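PDB 6CCA: DisA protein from Sorangium cellulosum, which probably transfers methyl groups to a carbon atom of the growing polyketide chain, giving a gem-dimethyl unit on the disorazol assembly line. Local coordinates for residues I206-V211 with V404-S409; R36-I41 with A388-S393; G330-N335 with G377-E382. All coordinates share one frame; numbering follows the deposited sequence.

Contact 1. Residues I206-V211 with V404-S409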
ATOM      1  N   ILE A 206       1.930   4.643 -14.419  1.00 15.23           N
ATOM      2  CA  ILE A 206       2.529   4.526 -15.740  1.00 16.02           C
ATOM      3  C   ILE A 206       2.336   5.850 -16.482  1.00 15.79           C
ATOM      4  O   ILE A 206       3.257   6.373 -17.062  1.00 15.00           O
ATOM      5  CB  ILE A 206       1.932   3.368 -16.540  1.00 16.30           C
ATOM      6  CG1 ILE A 206       2.441   2.032 -15.982  1.00 16.80           C
ATOM      7  CG2 ILE A 206       2.386   3.408 -18.024  1.00 19.34           C
ATOM      8  CD1 ILE A 206       1.772   0.782 -16.533  1.00 18.26           C
ATOM      9  N   LYS A 207       1.133   6.367 -16.457  1.00 15.56           N
ATOM     10  CA  LYS A 207       0.852   7.640 -17.111  1.00 17.20           C
ATOM     11  C   LYS A 207       1.752   8.741 -16.570  1.00 16.59           C
ATOM     12  O   LYS A 207       2.258   9.604 -17.336  1.00 17.19           O
ATOM     13  CB  LYS A 207      -0.636   8.013 -16.868  1.00 18.61           C
ATOM     14  CG  LYS A 207      -1.105   9.322 -17.539  1.00 22.75           C
ATOM     15  CD  LYS A 207      -0.864   9.233 -18.995  1.00 26.83           C
ATOM     16  CE  LYS A 207      -1.687  10.226 -19.824  1.00 36.19           C
ATOM     17  NZ  LYS A 207      -0.999  10.325 -21.164  1.00 40.60           N
ATOM     18  N   SER A 208       1.946   8.789 -15.250  1.00 16.24           N
ATOM     19  CA  SER A 208       2.778   9.791 -14.686  1.00 15.47           C
ATOM     20  C   SER A 208       4.170   9.702 -15.239  1.00 17.35           C
ATOM     21  O   SER A 208       4.798  10.715 -15.507  1.00 16.85           O
ATOM     22  CB  SER A 208       2.802   9.719 -13.171  1.00 17.12           C
ATOM     23  OG  SER A 208       1.514   9.821 -12.534  1.00 17.16           O
ATOM     24  N   LEU A 209       4.702   8.484 -15.352  1.00 15.29           N
ATOM     25  CA  LEU A 209       6.051   8.323 -15.808  1.00 16.79           C
ATOM     26  C   LEU A 209       6.201   8.733 -17.272  1.00 18.23           C
ATOM     27  O   LEU A 209       7.207   9.356 -17.662  1.00 18.42           O
ATOM     28  CB  LEU A 209       6.537   6.866 -15.583  1.00 16.50           C
ATOM     29  CG  LEU A 209       6.525   6.381 -14.127  1.00 18.95           C
ATOM     30  CD1 LEU A 209       6.929   4.892 -14.133  1.00 20.77           C
ATOM     31  CD2 LEU A 209       7.397   7.158 -13.160  1.00 19.09           C
ATOM     32  N   LEU A 210       5.231   8.360 -18.096  1.00 17.84           N
ATOM     33  CA  LEU A 210       5.291   8.672 -19.494  1.00 19.79           C
ATOM     34  C   LEU A 210       5.142  10.164 -19.722  1.00 20.05           C
ATOM     35  O   LEU A 210       5.801  10.731 -20.617  1.00 21.89           O
ATOM     36  CB  LEU A 210       4.227   7.888 -20.222  1.00 19.44           C
ATOM     37  CG  LEU A 210       4.538   6.387 -20.333  1.00 21.85           C
ATOM     38  CD1 LEU A 210       3.452   5.676 -21.083  1.00 23.23           C
ATOM     39  CD2 LEU A 210       5.859   6.073 -21.015  1.00 25.92           C
ATOM     40  N   VAL A 211       4.324  10.830 -18.901  1.00 20.63           N
ATOM     41  CA  VAL A 211       4.211  12.302 -19.018  1.00 19.12           C
ATOM     42  C   VAL A 211       5.530  12.959 -18.649  1.00 19.96           C
ATOM     43  O   VAL A 211       6.033  13.911 -19.308  1.00 19.57           O
ATOM     44  CB  VAL A 211       3.020  12.788 -18.183  1.00 19.84           C
ATOM     45  CG1 VAL A 211       3.112  14.274 -17.829  1.00 19.60           C
ATOM     46  CG2 VAL A 211       1.760  12.401 -18.936  1.00 19.72           C
ATOM     47  N   VAL A 404      -3.042   7.848  -6.149  1.00 13.83           N
ATOM     48  CA  VAL A 404      -1.690   8.181  -6.601  1.00 15.27           C
ATOM     49  C   VAL A 404      -1.401   9.654  -6.219  1.00 16.51           C
ATOM     50  O   VAL A 404      -2.252  10.566  -6.399  1.00 17.56           O
ATOM     51  CB  VAL A 404      -1.523   7.904  -8.059  1.00 14.56           C
ATOM     52  CG1 VAL A 404      -0.296   8.595  -8.636  1.00 15.70           C
ATOM     53  CG2 VAL A 404      -1.455   6.403  -8.302  1.00 16.20           C
ATOM     54  N   ILE A 405      -0.235   9.869  -5.658  1.00 15.35           N
ATOM     55  CA  ILE A 405       0.215  11.165  -5.124  1.00 15.36           C
ATOM     56  C   ILE A 405       1.528  11.526  -5.772  1.00 15.66           C
ATOM     57  O   ILE A 405       2.440  10.725  -5.771  1.00 15.10           O
ATOM     58  CB  ILE A 405       0.328  11.189  -3.597  1.00 17.59           C
ATOM     59  CG1 ILE A 405      -1.002  10.713  -2.946  1.00 19.33           C
ATOM     60  CG2 ILE A 405       0.692  12.601  -3.117  1.00 17.05           C
ATOM     61  CD1 ILE A 405      -0.842   9.510  -2.122  1.00 26.03           C
ATOM     62  N   LEU A 406       1.585  12.693  -6.397  1.00 13.69           N
ATOM     63  CA  LEU A 406       2.787  13.223  -7.068  1.00 15.03           C
ATOM     64  C   LEU A 406       3.345  14.393  -6.267  1.00 16.86           C
ATOM     65  O   LEU A 406       2.584  15.180  -5.706  1.00 16.88           O
ATOM     66  CB  LEU A 406       2.479  13.694  -8.484  1.00 15.83           C
ATOM     67  CG  LEU A 406       1.651  12.711  -9.345  1.00 18.17           C
ATOM     68  CD1 LEU A 406       1.259  13.341 -10.657  1.00 20.22           C
ATOM     69  CD2 LEU A 406       2.406  11.476  -9.606  1.00 19.70           C
ATOM     70  N   ALA A 407       4.659  14.482  -6.170  1.00 15.06           N
ATOM     71  CA  ALA A 407       5.279  15.562  -5.411  1.00 16.10           C
ATOM     72  C   ALA A 407       6.644  15.917  -6.044  1.00 18.46           C
ATOM     73  O   ALA A 407       7.341  15.027  -6.547  1.00 17.52           O
ATOM     74  CB  ALA A 407       5.499  15.096  -4.022  1.00 16.88           C
ATOM     75  N   GLU A 408       6.963  17.210  -6.049  1.00 16.00           N
ATOM     76  CA  GLU A 408       8.188  17.738  -6.685  1.00 17.17           C
ATOM     77  C   GLU A 408       9.162  18.133  -5.599  1.00 16.51           C
ATOM     78  O   GLU A 408       8.861  18.892  -4.645  1.00 16.42           O
ATOM     79  CB  GLU A 408       7.800  18.934  -7.551  1.00 17.53           C
ATOM     80  CG  GLU A 408       8.939  19.698  -8.204  1.00 17.10           C
ATOM     81  CD  GLU A 408       8.373  20.843  -9.028  1.00 17.30           C
ATOM     82  OE1 GLU A 408       8.337  21.920  -8.458  1.00 21.42           O
ATOM     83  OE2 GLU A 408       7.998  20.638 -10.228  1.00 17.86           O
ATOM     84  N   SER A 409      10.360  17.622  -5.706  1.00 16.52           N
ATOM     85  CA  SER A 409      11.342  17.890  -4.685  1.00 15.61           C
ATOM     86  C   SER A 409      11.937  19.278  -4.899  1.00 15.73           C
ATOM     87  O   SER A 409      12.237  19.639  -6.016  1.00 17.22           O
ATOM     88  CB  SER A 409      12.505  16.913  -4.772  1.00 16.66           C
ATOM     89  OG  SER A 409      13.414  17.227  -3.753  1.00 16.85           O
TER
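Ser208, on helix 196-216, meets Leu406, on strand 402-409, where a helix lies over the central sheet of what is very probably a Rossmann-like class I methyltransferase domain. The strand is hydrogen-bonded antiparallel to strand 330-337, as the last strand of this fold commonly is. The helix comes close to the strand: the CA atoms of Ser208 and Leu406 are 8.4 Å apart, a spacing that a small serine permits.

The polar part of the contact is settled within the helix. The OG of Ser208 is hydrogen-bonded to the carbonyl oxygen of Leu204, one turn earlier, so a buried hydroxyl is satisfied without a partner on the strand.

What remains is van der Waals packing. With chi1 at -47°, Leu406 turns its CG anti to its own carbonyl carbon, and the branched end of the side chain reaches the serine. Ile41 of helix 34-41 touches both residues and closes one flank. Val404 lies at the margin, its CG1 4.5 Å from Ser208 OG. Leu406 CD2 sits 3.5 Å from Ser208 OG and 4.0 Å from Ser208 CB.

Contact 2. Residues R36-I41 with A388-S393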
ATOM      1  N   ARG A  36       2.631  21.734 -14.690  1.00 21.48           N
ATOM      2  CA  ARG A  36       1.980  21.612 -15.987  1.00 24.59           C
ATOM      3  C   ARG A  36       1.699  20.185 -16.412  1.00 24.65           C
ATOM      4  O   ARG A  36       0.929  19.939 -17.348  1.00 23.62           O
ATOM      5  CB  ARG A  36       2.805  22.316 -17.041  1.00 28.88           C
ATOM      6  CG  ARG A  36       4.053  21.584 -17.487  1.00 34.60           C
ATOM      7  CD  ARG A  36       4.857  22.594 -18.290  1.00 44.02           C
ATOM      8  NE  ARG A  36       6.251  22.672 -17.887  1.00 45.88           N
ATOM      9  CZ  ARG A  36       7.266  22.251 -18.623  1.00 55.98           C
ATOM     10  NH1 ARG A  36       7.058  21.662 -19.791  1.00 64.48           N
ATOM     11  NH2 ARG A  36       8.504  22.406 -18.168  1.00 62.96           N
ATOM     12  N   SER A  37       2.317  19.229 -15.725  1.00 19.05           N
ATOM     13  CA  SER A  37       2.030  17.830 -15.951  1.00 18.18           C
ATOM     14  C   SER A  37       0.787  17.244 -15.251  1.00 17.52           C
ATOM     15  O   SER A  37       0.193  16.354 -15.791  1.00 19.02           O
ATOM     16  CB  SER A  37       3.271  17.029 -15.507  1.00 17.74           C
ATOM     17  OG  SER A  37       4.386  17.314 -16.321  1.00 19.63           O
ATOM     18  N   VAL A  38       0.399  17.767 -14.119  1.00 17.94           N
ATOM     19  CA  VAL A  38      -0.703  17.185 -13.330  1.00 19.33           C
ATOM     20  C   VAL A  38      -1.988  17.103 -14.178  1.00 21.20           C
ATOM     21  O   VAL A  38      -2.685  16.073 -14.213  1.00 18.56           O
ATOM     22  CB  VAL A  38      -0.852  17.865 -11.971  1.00 20.08           C
ATOM     23  CG1 VAL A  38      -2.068  17.362 -11.255  1.00 21.67           C
ATOM     24  CG2 VAL A  38       0.369  17.571 -11.123  1.00 22.83           C
ATOM     25  N   PRO A  39      -2.339  18.169 -14.863  1.00 20.45           N
ATOM     26  CA  PRO A  39      -3.537  18.031 -15.748  1.00 20.81           C
ATOM     27  C   PRO A  39      -3.447  16.992 -16.865  1.00 22.89           C
ATOM     28  O   PRO A  39      -4.452  16.525 -17.291  1.00 23.44           O
ATOM     29  CB  PRO A  39      -3.706  19.500 -16.356  1.00 22.89           C
ATOM     30  CG  PRO A  39      -2.913  20.364 -15.472  1.00 22.95           C
ATOM     31  CD  PRO A  39      -1.745  19.518 -14.922  1.00 22.28           C
ATOM     32  N   ARG A  40      -2.266  16.625 -17.356  1.00 20.69           N
ATOM     33  CA  ARG A  40      -2.107  15.594 -18.340  1.00 20.32           C
ATOM     34  C   ARG A  40      -2.217  14.197 -17.723  1.00 20.81           C
ATOM     35  O   ARG A  40      -2.318  13.233 -18.449  1.00 24.15           O
ATOM     36  CB  ARG A  40      -0.754  15.707 -19.017  1.00 24.52           C
ATOM     37  CG  ARG A  40      -0.615  16.992 -19.843  1.00 30.74           C
ATOM     38  CD  ARG A  40       0.777  17.225 -20.402  1.00 36.58           C
ATOM     39  NE  ARG A  40       0.808  18.478 -21.224  1.00 51.21           N
ATOM     40  CZ  ARG A  40       1.563  19.584 -21.019  1.00 54.51           C
ATOM     41  NH1 ARG A  40       2.433  19.685 -20.024  1.00 49.29           N
ATOM     42  NH2 ARG A  40       1.463  20.631 -21.853  1.00 54.93           N
ATOM     43  N   ILE A  41      -2.183  14.110 -16.389  1.00 18.69           N
ATOM     44  CA  ILE A  41      -2.239  12.793 -15.686  1.00 18.61           C
ATOM     45  C   ILE A  41      -3.613  12.593 -15.028  1.00 19.63           C
ATOM     46  O   ILE A  41      -4.114  11.481 -14.986  1.00 18.42           O
ATOM     47  CB  ILE A  41      -1.092  12.732 -14.647  1.00 17.09           C
ATOM     48  CG1 ILE A  41       0.278  12.862 -15.326  1.00 17.57           C
ATOM     49  CG2 ILE A  41      -1.168  11.483 -13.772  1.00 19.40           C
ATOM     50  CD1 ILE A  41       1.360  13.240 -14.342  1.00 17.68           C
ATOM     51  N   ALA A 388       0.437  16.804  -5.310  1.00 17.78           N
ATOM     52  CA  ALA A 388      -0.818  16.492  -5.985  1.00 18.78           C
ATOM     53  C   ALA A 388      -1.326  15.079  -5.765  1.00 16.89           C
ATOM     54  O   ALA A 388      -1.000  14.159  -6.533  1.00 15.47           O
ATOM     55  CB  ALA A 388      -0.720  16.806  -7.463  1.00 20.16           C
ATOM     56  N   PRO A 389      -2.146  14.883  -4.720  1.00 18.15           N
ATOM     57  CA  PRO A 389      -2.934  13.695  -4.659  1.00 16.77           C
ATOM     58  C   PRO A 389      -3.949  13.840  -5.765  1.00 21.11           C
ATOM     59  O   PRO A 389      -4.608  14.926  -5.886  1.00 19.86           O
ATOM     60  CB  PRO A 389      -3.577  13.746  -3.289  1.00 18.99           C
ATOM     61  CG  PRO A 389      -2.889  14.814  -2.542  1.00 18.60           C
ATOM     62  CD  PRO A 389      -2.367  15.770  -3.580  1.00 17.50           C
ATOM     63  N   LEU A 390      -4.055  12.854  -6.616  1.00 16.77           N
ATOM     64  CA  LEU A 390      -4.932  12.995  -7.787  1.00 18.22           C
ATOM     65  C   LEU A 390      -6.410  13.018  -7.317  1.00 19.36           C
ATOM     66  O   LEU A 390      -6.718  12.564  -6.216  1.00 19.55           O
ATOM     67  CB  LEU A 390      -4.639  11.949  -8.813  1.00 19.31           C
ATOM     68  CG  LEU A 390      -3.259  12.084  -9.449  1.00 20.61           C
ATOM     69  CD1 LEU A 390      -3.032  10.948 -10.393  1.00 23.11           C
ATOM     70  CD2 LEU A 390      -3.142  13.448 -10.151  1.00 23.57           C
ATOM     71  N   GLN A 391      -7.291  13.610  -8.115  1.00 18.90           N
ATOM     72  CA  GLN A 391      -8.686  13.805  -7.691  1.00 19.07           C
ATOM     73  C   GLN A 391      -9.516  12.670  -8.236  1.00 16.81           C
ATOM     74  O   GLN A 391      -9.390  12.310  -9.397  1.00 17.55           O
ATOM     75  CB  GLN A 391      -9.217  15.161  -8.268  1.00 22.78           C
ATOM     76  CG  GLN A 391      -8.446  16.334  -7.785  1.00 31.62           C
ATOM     77  CD  GLN A 391      -8.936  17.625  -8.458  1.00 40.62           C
ATOM     78  OE1 GLN A 391      -8.270  18.196  -9.373  1.00 48.53           O
ATOM     79  NE2 GLN A 391     -10.131  18.067  -8.050  1.00 43.27           N
ATOM     80  N   HIS A 392     -10.385  12.119  -7.398  1.00 18.14           N
ATOM     81  CA  HIS A 392     -11.300  11.056  -7.769  1.00 17.97           C
ATOM     82  C   HIS A 392     -12.659  11.310  -7.203  1.00 20.33           C
ATOM     83  O   HIS A 392     -13.194  10.541  -6.396  1.00 18.84           O
ATOM     84  CB  HIS A 392     -10.772   9.681  -7.304  1.00 19.32           C
ATOM     85  CG  HIS A 392      -9.579   9.239  -8.076  1.00 17.11           C
ATOM     86  ND1 HIS A 392      -8.314   9.629  -7.721  1.00 18.54           N
ATOM     87  CD2 HIS A 392      -9.447   8.500  -9.189  1.00 18.00           C
ATOM     88  CE1 HIS A 392      -7.452   9.144  -8.595  1.00 18.57           C
ATOM     89  NE2 HIS A 392      -8.112   8.449  -9.488  1.00 17.15           N
ATOM     90  N   SER A 393     -13.246  12.437  -7.613  1.00 21.89           N
ATOM     91  CA  SER A 393     -14.575  12.806  -7.041  1.00 24.03           C
ATOM     92  C   SER A 393     -15.592  13.211  -8.097  1.00 25.62           C
ATOM     93  O   SER A 393     -15.245  13.744  -9.163  1.00 24.83           O
ATOM     94  CB  SER A 393     -14.431  13.889  -5.945  1.00 30.52           C
ATOM     95  OG  SER A 393     -13.754  14.986  -6.463  1.00 40.26           O
TER
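Val38 and Ala388 bring the two backbones nearest, their CA atoms 7.4 Å apart, where residues 36-41 of the irregular, kinked helix 34-41 face the end of a strand and the loop that follows it. The helix covers an edge of the central sheet of a fold that is very probably Rossmann-like: strand 387-389 pairs antiparallel with strand 402-409, and the chain leaves the sheet soon after. Pro39 helps to explain the kink, since its nitrogen has no hydrogen to give to the preceding turn; Arg40 N and Ile41 N instead bond to the carbonyl oxygens of Ser37 and Val38, three residues back.

The side chains that cross the gap are all apolar. Val38 has CG1 anti to its backbone N (chi1 174°), and both of its methyls straddle the single methyl of Ala388: CG2 is 3.9 Å and CG1 4.1 Å from Ala388 CB. Alanine suits the closest point of approach because its short side chain leaves room for a beta-branched partner. Val38 CG1 also reaches Leu390, lying 4.2 Å from its CD2.

One turn on, Ile41 meets the other branch of that leucine. The two side chains cross at about a right angle, so they touch through methyls rather than along their lengths. Leu390 packs in addition on Leu204 of helix 196-216, which makes a large branched residue apt where the loop after strand 387-389 meets helices 34-41 and 196-216. Beyond the apolar patch, Gln391 O accepts a hydrogen bond from Gln42 NE2, just past the helix. In the right-angled crossing, the closest approach is Ile41 CG2 to Leu390 CD1, at 3.9 Å.

Contact 3. Residues G330-N335 with G377-E382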
ATOM      1  N   GLY A 330      12.993  16.746  -9.110  1.00 16.31           N
ATOM      2  CA  GLY A 330      12.663  15.364  -9.428  1.00 16.11           C
ATOM      3  C   GLY A 330      11.319  15.029  -8.724  1.00 16.36           C
ATOM      4  O   GLY A 330      10.905  15.688  -7.731  1.00 17.23           O
ATOM      5  N   TRP A 331      10.655  14.029  -9.250  1.00 15.44           N
ATOM      6  CA  TRP A 331       9.328  13.630  -8.682  1.00 14.88           C
ATOM      7  C   TRP A 331       9.382  12.393  -7.804  1.00 17.41           C
ATOM      8  O   TRP A 331      10.123  11.429  -8.105  1.00 13.86           O
ATOM      9  CB  TRP A 331       8.364  13.331  -9.818  1.00 15.81           C
ATOM     10  CG  TRP A 331       8.003  14.444 -10.759  1.00 16.15           C
ATOM     11  CD1 TRP A 331       8.532  15.684 -10.831  1.00 16.02           C
ATOM     12  CD2 TRP A 331       7.104  14.313 -11.842  1.00 15.02           C
ATOM     13  NE1 TRP A 331       7.928  16.379 -11.867  1.00 16.57           N
ATOM     14  CE2 TRP A 331       7.084  15.537 -12.531  1.00 16.05           C
ATOM     15  CE3 TRP A 331       6.303  13.253 -12.308  1.00 16.84           C
ATOM     16  CZ2 TRP A 331       6.265  15.760 -13.640  1.00 17.13           C
ATOM     17  CZ3 TRP A 331       5.497  13.446 -13.439  1.00 17.93           C
ATOM     18  CH2 TRP A 331       5.466  14.732 -14.087  1.00 19.85           C
ATOM     19  N   LEU A 332       8.602  12.426  -6.729  1.00 15.08           N
ATOM     20  CA  LEU A 332       8.189  11.231  -6.020  1.00 15.33           C
ATOM     21  C   LEU A 332       6.788  10.854  -6.474  1.00 14.80           C
ATOM     22  O   LEU A 332       5.909  11.734  -6.538  1.00 14.50           O
ATOM     23  CB  LEU A 332       8.216  11.516  -4.543  1.00 15.79           C
ATOM     24  CG  LEU A 332       7.657  10.419  -3.650  1.00 16.85           C
ATOM     25  CD1 LEU A 332       8.493   9.134  -3.789  1.00 17.79           C
ATOM     26  CD2 LEU A 332       7.648  10.854  -2.182  1.00 18.80           C
ATOM     27  N   VAL A 333       6.619   9.617  -6.912  1.00 13.36           N
ATOM     28  CA  VAL A 333       5.316   9.119  -7.353  1.00 14.04           C
ATOM     29  C   VAL A 333       4.949   7.997  -6.382  1.00 13.47           C
ATOM     30  O   VAL A 333       5.684   6.963  -6.244  1.00 14.93           O
ATOM     31  CB  VAL A 333       5.399   8.577  -8.776  1.00 14.59           C
ATOM     32  CG1 VAL A 333       4.038   7.998  -9.160  1.00 14.88           C
ATOM     33  CG2 VAL A 333       5.861   9.689  -9.713  1.00 14.77           C
ATOM     34  N   LEU A 334       3.867   8.215  -5.642  1.00 13.78           N
ATOM     35  CA  LEU A 334       3.358   7.215  -4.701  1.00 13.35           C
ATOM     36  C   LEU A 334       2.041   6.618  -5.180  1.00 13.44           C
ATOM     37  O   LEU A 334       1.159   7.373  -5.669  1.00 14.76           O
ATOM     38  CB  LEU A 334       3.128   7.857  -3.323  1.00 13.99           C
ATOM     39  CG  LEU A 334       4.264   8.512  -2.604  1.00 15.21           C
ATOM     40  CD1 LEU A 334       3.818   9.278  -1.358  1.00 17.84           C
ATOM     41  CD2 LEU A 334       5.295   7.456  -2.224  1.00 17.21           C
ATOM     42  N   ASN A 335       1.909   5.296  -5.017  1.00 12.85           N
ATOM     43  CA  ASN A 335       0.629   4.630  -5.055  1.00 13.45           C
ATOM     44  C   ASN A 335       0.417   4.048  -3.675  1.00 12.99           C
ATOM     45  O   ASN A 335       1.250   3.208  -3.212  1.00 13.86           O
ATOM     46  CB  ASN A 335       0.679   3.539  -6.097  1.00 13.24           C
ATOM     47  CG  ASN A 335      -0.645   2.789  -6.239  1.00 14.25           C
ATOM     48  OD1 ASN A 335      -1.619   3.064  -5.521  1.00 14.91           O
ATOM     49  ND2 ASN A 335      -0.707   1.904  -7.242  1.00 15.14           N
ATOM     50  N   GLY A 377      -0.022  17.249   3.324  1.00 21.18           N
ATOM     51  CA  GLY A 377       0.564  18.091   4.400  1.00 22.09           C
ATOM     52  C   GLY A 377       1.925  17.640   4.801  1.00 24.86           C
ATOM     53  O   GLY A 377       2.876  18.434   4.939  1.00 22.53           O
ATOM     54  N   LEU A 378       2.104  16.338   4.941  1.00 23.65           N
ATOM     55  CA  LEU A 378       3.427  15.878   5.292  1.00 20.90           C
ATOM     56  C   LEU A 378       4.522  16.134   4.216  1.00 18.25           C
ATOM     57  O   LEU A 378       5.673  16.505   4.579  1.00 22.24           O
ATOM     58  CB  LEU A 378       3.429  14.379   5.642  1.00 23.90           C
ATOM     59  CG  LEU A 378       4.740  13.717   6.098  1.00 22.60           C
ATOM     60  CD1 LEU A 378       5.282  14.285   7.384  1.00 29.19           C
ATOM     61  CD2 LEU A 378       4.622  12.205   6.221  1.00 26.70           C
ATOM     62  N   LEU A 379       4.195  15.888   2.959  1.00 18.71           N
ATOM     63  CA  LEU A 379       5.192  16.007   1.899  1.00 20.74           C
ATOM     64  C   LEU A 379       5.552  17.521   1.833  1.00 20.64           C
ATOM     65  O   LEU A 379       6.737  17.861   1.613  1.00 21.39           O
ATOM     66  CB  LEU A 379       4.610  15.579   0.579  1.00 19.45           C
ATOM     67  CG  LEU A 379       4.499  14.044   0.502  1.00 18.64           C
ATOM     68  CD1 LEU A 379       3.539  13.603  -0.546  1.00 17.39           C
ATOM     69  CD2 LEU A 379       5.903  13.409   0.237  1.00 21.63           C
ATOM     70  N   GLU A 380       4.517  18.370   1.909  1.00 20.27           N
ATOM     71  CA  GLU A 380       4.803  19.864   1.988  1.00 22.23           C
ATOM     72  C   GLU A 380       5.725  20.247   3.116  1.00 24.33           C
ATOM     73  O   GLU A 380       6.698  21.009   2.905  1.00 24.48           O
ATOM     74  CB  GLU A 380       3.489  20.650   2.052  1.00 22.32           C
ATOM     75  CG  GLU A 380       2.802  20.658   0.725  1.00 22.41           C
ATOM     76  CD  GLU A 380       1.373  21.192   0.753  1.00 24.14           C
ATOM     77  OE1 GLU A 380       0.875  21.406   1.852  1.00 32.00           O
ATOM     78  OE2 GLU A 380       0.774  21.379  -0.330  1.00 28.33           O
ATOM     79  N   GLU A 381       5.491  19.731   4.315  1.00 23.12           N
ATOM     80  CA  GLU A 381       6.376  20.007   5.430  1.00 27.62           C
ATOM     81  C   GLU A 381       7.768  19.561   5.202  1.00 30.48           C
ATOM     82  O   GLU A 381       8.687  20.134   5.754  1.00 27.02           O
ATOM     83  CB  GLU A 381       5.910  19.343   6.722  1.00 28.25           C
ATOM     84  CG  GLU A 381       4.696  19.994   7.311  1.00 30.74           C
ATOM     85  CD  GLU A 381       4.041  19.149   8.387  1.00 34.30           C
ATOM     86  OE1 GLU A 381       4.694  18.332   9.056  1.00 37.14           O
ATOM     87  OE2 GLU A 381       2.853  19.333   8.554  1.00 42.13           O
ATOM     88  N   GLU A 382       7.949  18.467   4.465  1.00 26.13           N
ATOM     89  CA  GLU A 382       9.268  17.935   4.179  1.00 21.45           C
ATOM     90  C   GLU A 382       9.923  18.576   2.976  1.00 22.39           C
ATOM     91  O   GLU A 382      10.976  18.123   2.503  1.00 23.53           O
ATOM     92  CB  GLU A 382       9.188  16.385   4.037  1.00 23.12           C
ATOM     93  CG  GLU A 382       8.871  15.677   5.377  1.00 23.97           C
ATOM     94  CD  GLU A 382       9.845  16.052   6.502  1.00 25.55           C
ATOM     95  OE1 GLU A 382      11.058  15.888   6.308  1.00 24.24           O
ATOM     96  OE2 GLU A 382       9.344  16.504   7.557  1.00 28.52           O
TER
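Leu379, on helix 372-381, reaches across to Leu332 and Leu334 of strand 330-337, and the three leucines carry the whole contact. The backbones stay well apart, with 9.7 Å between the CA atoms of Leu332 and Leu379, a gap that two leucines meeting methyl to methyl can fill.

Leu332 has its CG anti to the backbone N (chi1 173°), a conformation in which it presents CD2 to the helix. Leu379 holds its CG beside its own backbone N and opposite its carbonyl carbon, with its two methyls sent to different partners. Its CD2 meets Leu332 CD2 at 3.9 Å, the two side chains crossing at about a right angle; its CD1 approaches Leu334 CD1 more loosely, at 4.4 Å. One helix residue thus serves two strand positions that face the same way.

Leu319 of helix 315-325 touches both Leu332 and Leu379 and extends the apolar cluster. At the end of the helix, Glu381 and, just past it, Glu382 both form salt bridges with Arg316, which ties the end of helix 372-381 to helix 315-325. A helix packed on one face of the sheet, with helix 196-216 on the other, makes the three-layer alpha/beta/alpha sandwich, here very probably the Rossmann-like fold of class I methyltransferases.

How the contacts relate
From the N terminus, helix 34-41 comes first, and its partner 388-393 follows only after 346 intervening residues: contact 2 closes the longest loop and brings an early helix to the sheet's late strands. Contact 1 opens within that loop, at 206-211, and closes beyond it, at 404-409, so the two cross; it puts helix 196-216 on one face of the sheet. Contact 3, joining 330-335 to 377-382, is nested inside both and puts helix 372-381 on the other face. Strand 402-409 pairs with both 330-337 and 387-389, as in the bonds Ile405 N to Leu334 O and Ala388 N to Leu406 O. Trp331 also packs on Ser37, linking contacts 2 and 3.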